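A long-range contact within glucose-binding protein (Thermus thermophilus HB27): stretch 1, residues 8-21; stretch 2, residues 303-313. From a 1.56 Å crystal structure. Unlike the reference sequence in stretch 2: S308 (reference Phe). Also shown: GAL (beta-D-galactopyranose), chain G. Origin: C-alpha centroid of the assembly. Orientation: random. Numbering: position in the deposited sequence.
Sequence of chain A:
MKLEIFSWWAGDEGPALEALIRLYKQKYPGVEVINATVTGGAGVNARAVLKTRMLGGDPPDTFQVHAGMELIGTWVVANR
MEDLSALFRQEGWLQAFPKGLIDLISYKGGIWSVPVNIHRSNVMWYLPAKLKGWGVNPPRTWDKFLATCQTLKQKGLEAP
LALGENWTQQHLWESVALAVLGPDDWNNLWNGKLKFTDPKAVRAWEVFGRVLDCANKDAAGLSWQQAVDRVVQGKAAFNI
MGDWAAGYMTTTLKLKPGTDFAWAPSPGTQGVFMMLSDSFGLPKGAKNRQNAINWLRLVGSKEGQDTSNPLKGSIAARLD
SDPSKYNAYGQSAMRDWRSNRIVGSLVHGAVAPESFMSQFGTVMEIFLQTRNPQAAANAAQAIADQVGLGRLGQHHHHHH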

# COMPACT_ATOMS: atom_id res chain seq x y z
N TRP A 8 3.26 -2.67 11.46
CA TRP A 8 4.46 -3.23 10.82
C TRP A 8 5.48 -2.18 10.45
O TRP A 8 6.34 -2.40 9.57
CB TRP A 8 4.08 -4.15 9.65
CG TRP A 8 3.39 -3.60 8.48
CD1 TRP A 8 3.95 -3.11 7.33
CD2 TRP A 8 1.97 -3.61 8.25
NE1 TRP A 8 2.97 -2.79 6.41
CE2 TRP A 8 1.75 -3.10 6.95
CE3 TRP A 8 0.87 -4.00 9.03
CZ2 TRP A 8 0.46 -2.95 6.42
CZ3 TRP A 8 -0.39 -3.86 8.50
CH2 TRP A 8 -0.59 -3.34 7.22
N TRP A 9 5.45 -1.05 11.16
CA TRP A 9 6.34 0.02 10.83
C TRP A 9 7.67 -0.08 11.59
O TRP A 9 8.05 0.77 12.37
CB TRP A 9 5.62 1.36 11.03
CG TRP A 9 4.57 1.60 10.01
CD1 TRP A 9 4.55 1.20 8.69
CD2 TRP A 9 3.35 2.32 10.22
NE1 TRP A 9 3.40 1.63 8.08
CE2 TRP A 9 2.64 2.32 9.00
CE3 TRP A 9 2.79 2.96 11.33
CZ2 TRP A 9 1.42 2.96 8.85
CZ3 TRP A 9 1.54 3.56 11.19
CH2 TRP A 9 0.89 3.58 9.96
N ALA A 10 8.37 -1.18 11.34
CA ALA A 10 9.64 -1.47 11.97
C ALA A 10 10.79 -0.89 11.17
O ALA A 10 10.67 -0.59 9.97
CB ALA A 10 9.79 -2.98 12.07
N GLY A 11 11.94 -0.77 11.83
CA GLY A 11 13.14 -0.38 11.17
C GLY A 11 12.99 0.96 10.50
O GLY A 11 12.49 1.92 11.12
N ASP A 12 13.37 1.02 9.23
CA ASP A 12 13.38 2.28 8.53
C ASP A 12 11.98 2.71 8.11
O ASP A 12 11.82 3.78 7.55
CB ASP A 12 14.36 2.29 7.34
CG ASP A 12 14.03 1.25 6.28
OD1 ASP A 12 12.85 1.11 5.88
OD2 ASP A 12 15.01 0.58 5.81
N GLU A 13 10.98 1.87 8.35
CA GLU A 13 9.59 2.31 8.19
C GLU A 13 9.07 3.10 9.38
O GLU A 13 7.97 3.69 9.31
CB GLU A 13 8.67 1.12 7.89
CG GLU A 13 9.02 0.39 6.58
CD GLU A 13 7.82 -0.19 5.89
OE1 GLU A 13 7.86 -1.38 5.48
OE2 GLU A 13 6.82 0.56 5.72
N GLY A 14 9.82 3.09 10.49
CA GLY A 14 9.36 3.67 11.75
C GLY A 14 9.37 5.19 11.95
O GLY A 14 8.66 5.65 12.85
N PRO A 15 10.22 5.95 11.23
CA PRO A 15 10.30 7.40 11.54
C PRO A 15 8.96 8.13 11.69
O PRO A 15 8.77 8.86 12.68
CB PRO A 15 11.09 7.97 10.37
CG PRO A 15 12.05 6.84 10.03
CD PRO A 15 11.23 5.59 10.19
N ALA A 16 8.05 7.94 10.75
CA ALA A 16 6.75 8.61 10.82
C ALA A 16 5.96 8.22 12.08
O ALA A 16 5.46 9.07 12.78
CB ALA A 16 5.94 8.33 9.55
N LEU A 17 5.86 6.92 12.36
CA LEU A 17 5.21 6.46 13.57
C LEU A 17 5.88 7.02 14.83
O LEU A 17 5.21 7.38 15.80
CB LEU A 17 5.23 4.93 13.63
CG LEU A 17 4.68 4.32 14.90
CD1 LEU A 17 3.19 4.63 15.07
CD2 LEU A 17 4.90 2.83 14.91
N GLU A 18 7.21 7.03 14.83
CA GLU A 18 7.96 7.46 16.00
C GLU A 18 7.69 8.94 16.30
O GLU A 18 7.55 9.32 17.47
CB GLU A 18 9.45 7.15 15.81
CG GLU A 18 9.71 5.65 15.95
CD GLU A 18 10.89 5.13 15.14
OE1 GLU A 18 11.76 5.95 14.75
OE2 GLU A 18 10.91 3.88 14.88
N ALA A 19 7.55 9.73 15.23
CA ALA A 19 7.19 11.15 15.34
C ALA A 19 5.79 11.30 15.95
O ALA A 19 5.58 12.16 16.81
CB ALA A 19 7.27 11.81 13.99
N LEU A 20 4.84 10.48 15.51
CA LEU A 20 3.50 10.49 16.12
C LEU A 20 3.53 10.11 17.59
O LEU A 20 2.81 10.70 18.40
CB LEU A 20 2.55 9.53 15.41
CG LEU A 20 2.05 10.05 14.08
CD1 LEU A 20 1.31 8.93 13.35
CD2 LEU A 20 1.12 11.28 14.26
N ILE A 21 4.33 9.11 17.93
CA ILE A 21 4.43 8.66 19.31
C ILE A 21 5.01 9.77 20.19
O ILE A 21 4.54 9.97 21.31
CB ILE A 21 5.24 7.35 19.42
CG1 ILE A 21 4.42 6.21 18.81
CG2 ILE A 21 5.59 7.04 20.89
CD1 ILE A 21 5.12 4.88 18.72
N GLU A 303 -2.66 18.10 12.91
CA GLU A 303 -1.37 18.17 13.57
C GLU A 303 -0.63 16.82 13.44
O GLU A 303 0.53 16.78 13.03
CB GLU A 303 -1.55 18.54 15.05
CG GLU A 303 -0.25 18.86 15.77
CD GLU A 303 -0.42 18.98 17.29
OE1 GLU A 303 -1.48 18.59 17.84
OE2 GLU A 303 0.53 19.47 17.93
N GLY A 304 -1.31 15.73 13.77
CA GLY A 304 -0.73 14.38 13.65
C GLY A 304 -0.33 14.06 12.22
O GLY A 304 0.82 13.73 11.95
N GLN A 305 -1.27 14.19 11.29
CA GLN A 305 -1.06 13.78 9.91
C GLN A 305 -0.01 14.60 9.16
O GLN A 305 0.72 14.07 8.31
CB GLN A 305 -2.40 13.75 9.13
CG GLN A 305 -3.38 12.73 9.71
CD GLN A 305 -4.54 12.36 8.78
OE1 GLN A 305 -4.55 12.74 7.60
NE2 GLN A 305 -5.50 11.62 9.32
N ASP A 306 0.06 15.91 9.45
CA ASP A 306 1.06 16.74 8.80
C ASP A 306 2.44 16.71 9.48
O ASP A 306 3.39 17.26 8.95
CB ASP A 306 0.55 18.17 8.66
CG ASP A 306 -0.44 18.34 7.51
OD1 ASP A 306 -0.66 17.37 6.70
OD2 ASP A 306 -0.98 19.48 7.40
N THR A 307 2.51 16.10 10.65
CA THR A 307 3.79 15.74 11.29
C THR A 307 4.36 14.43 10.73
O THR A 307 5.53 14.36 10.35
CB THR A 307 3.61 15.63 12.80
OG1 THR A 307 3.17 16.90 13.33
CG2 THR A 307 4.90 15.22 13.49
N SER A 308 3.52 13.40 10.67
CA SER A 308 3.99 12.05 10.28
C SER A 308 4.14 11.84 8.79
O SER A 308 5.14 11.25 8.33
CB SER A 308 3.08 10.99 10.88
OG SER A 308 1.74 11.18 10.49
N ASN A 309 3.17 12.27 7.99
CA ASN A 309 3.17 11.89 6.58
C ASN A 309 4.33 12.41 5.75
O ASN A 309 4.83 11.70 4.90
CB ASN A 309 1.80 12.14 5.92
CG ASN A 309 0.77 11.15 6.41
OD1 ASN A 309 0.96 9.94 6.28
ND2 ASN A 309 -0.31 11.64 7.00
N PRO A 310 4.79 13.65 6.00
CA PRO A 310 6.00 14.07 5.27
C PRO A 310 7.22 13.13 5.44
O PRO A 310 8.04 13.01 4.53
CB PRO A 310 6.27 15.48 5.83
CG PRO A 310 4.89 15.97 6.27
CD PRO A 310 4.23 14.73 6.84
N LEU A 311 7.33 12.50 6.60
CA LEU A 311 8.39 11.50 6.85
C LEU A 311 8.13 10.18 6.13
O LEU A 311 9.07 9.47 5.73
CB LEU A 311 8.51 11.23 8.34
CG LEU A 311 8.97 12.42 9.19
CD1 LEU A 311 8.78 12.14 10.69
CD2 LEU A 311 10.44 12.72 8.87
N LYS A 312 6.86 9.84 5.98
CA LYS A 312 6.43 8.51 5.49
C LYS A 312 6.46 8.34 3.98
O LYS A 312 6.67 7.22 3.50
CB LYS A 312 5.00 8.25 5.98
CG LYS A 312 4.47 6.84 5.79
CD LYS A 312 5.09 5.82 6.68
CE LYS A 312 4.22 4.56 6.71
NZ LYS A 312 4.15 3.93 5.36
N GLY A 313 6.17 9.39 3.23
CA GLY A 313 6.06 9.33 1.78
C GLY A 313 4.62 9.30 1.28
O GLY A 313 4.35 9.51 0.11
C1 GAL G . 1.72 -1.22 3.08
C2 GAL G . 1.42 -0.19 4.17
C3 GAL G . 2.46 0.93 4.20
C4 GAL G . 3.88 0.36 4.26
C5 GAL G . 4.02 -0.74 3.18
C6 GAL G . 5.40 -1.42 3.14
O1 GAL G . 0.81 -2.27 3.11
O2 GAL G . 0.09 0.33 3.97
O3 GAL G . 2.23 1.78 5.31
O4 GAL G . 4.08 -0.12 5.56
O5 GAL G . 3.04 -1.74 3.32
O6 GAL G . 5.57 -2.25 4.25
O HOH W 1 6.82 3.21 5.41

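The two stretches meet mainly through helices that run nearly antiparallel: the axes of 15-21 and 303-312 lie at 157° between their N-to-C directions and approach to 7.9 Å. The CA atoms of A16 and S308, 4.4 Å apart, mark the tightest backbone register. The second helix is kinked where the N atoms of P310 and L311 make no bond to the preceding turn; G313, with phi 102°, then leaves the helix, and at these angles a CB would be jammed against the preceding carbonyl O.

No direct hydrogen bond crosses the contact, which buries 461 Å² in total. Close approach rests on small residues. A16 CB lies 3.3 Å from S308 O and 3.7 Å from K312 CB, and its methyl points toward the other helix. A19 CB packs 3.6 Å from L311 CD1, whose m,t rotamer also brings that methyl within 3.8 Å of P15 O. L20 points sideways at CB, yet its end reaches across: CD2 is 3.4 Å from G304 O, and CG is 3.5 Å from S308 CB. An ideal CB on G304 would stand 3.5 Å from L20 CD2, a tight but not prohibitive approach. S308, Phe in the reference sequence, offers a compact side chain here.

From the last turn of the second helix, the K312 side chain reaches the sugar. Its CE lies over one face of the W9 ring, 3.3 Å from W9 NE1, and its NZ donates to GAL O3 (2.9 Å). W9 NE1 donates to the same O3 at 3.0 Å, so galactose joins both stretches. E13 OE2 is 4.3 Å from K312 NZ, beyond a salt bridge; water 1 spans the gap, donating to E13 OE2 (2.7 Å) and accepting from K312 NZ (2.8 Å). GAL O4 also donates to E13 OE2, at 2.8 Å.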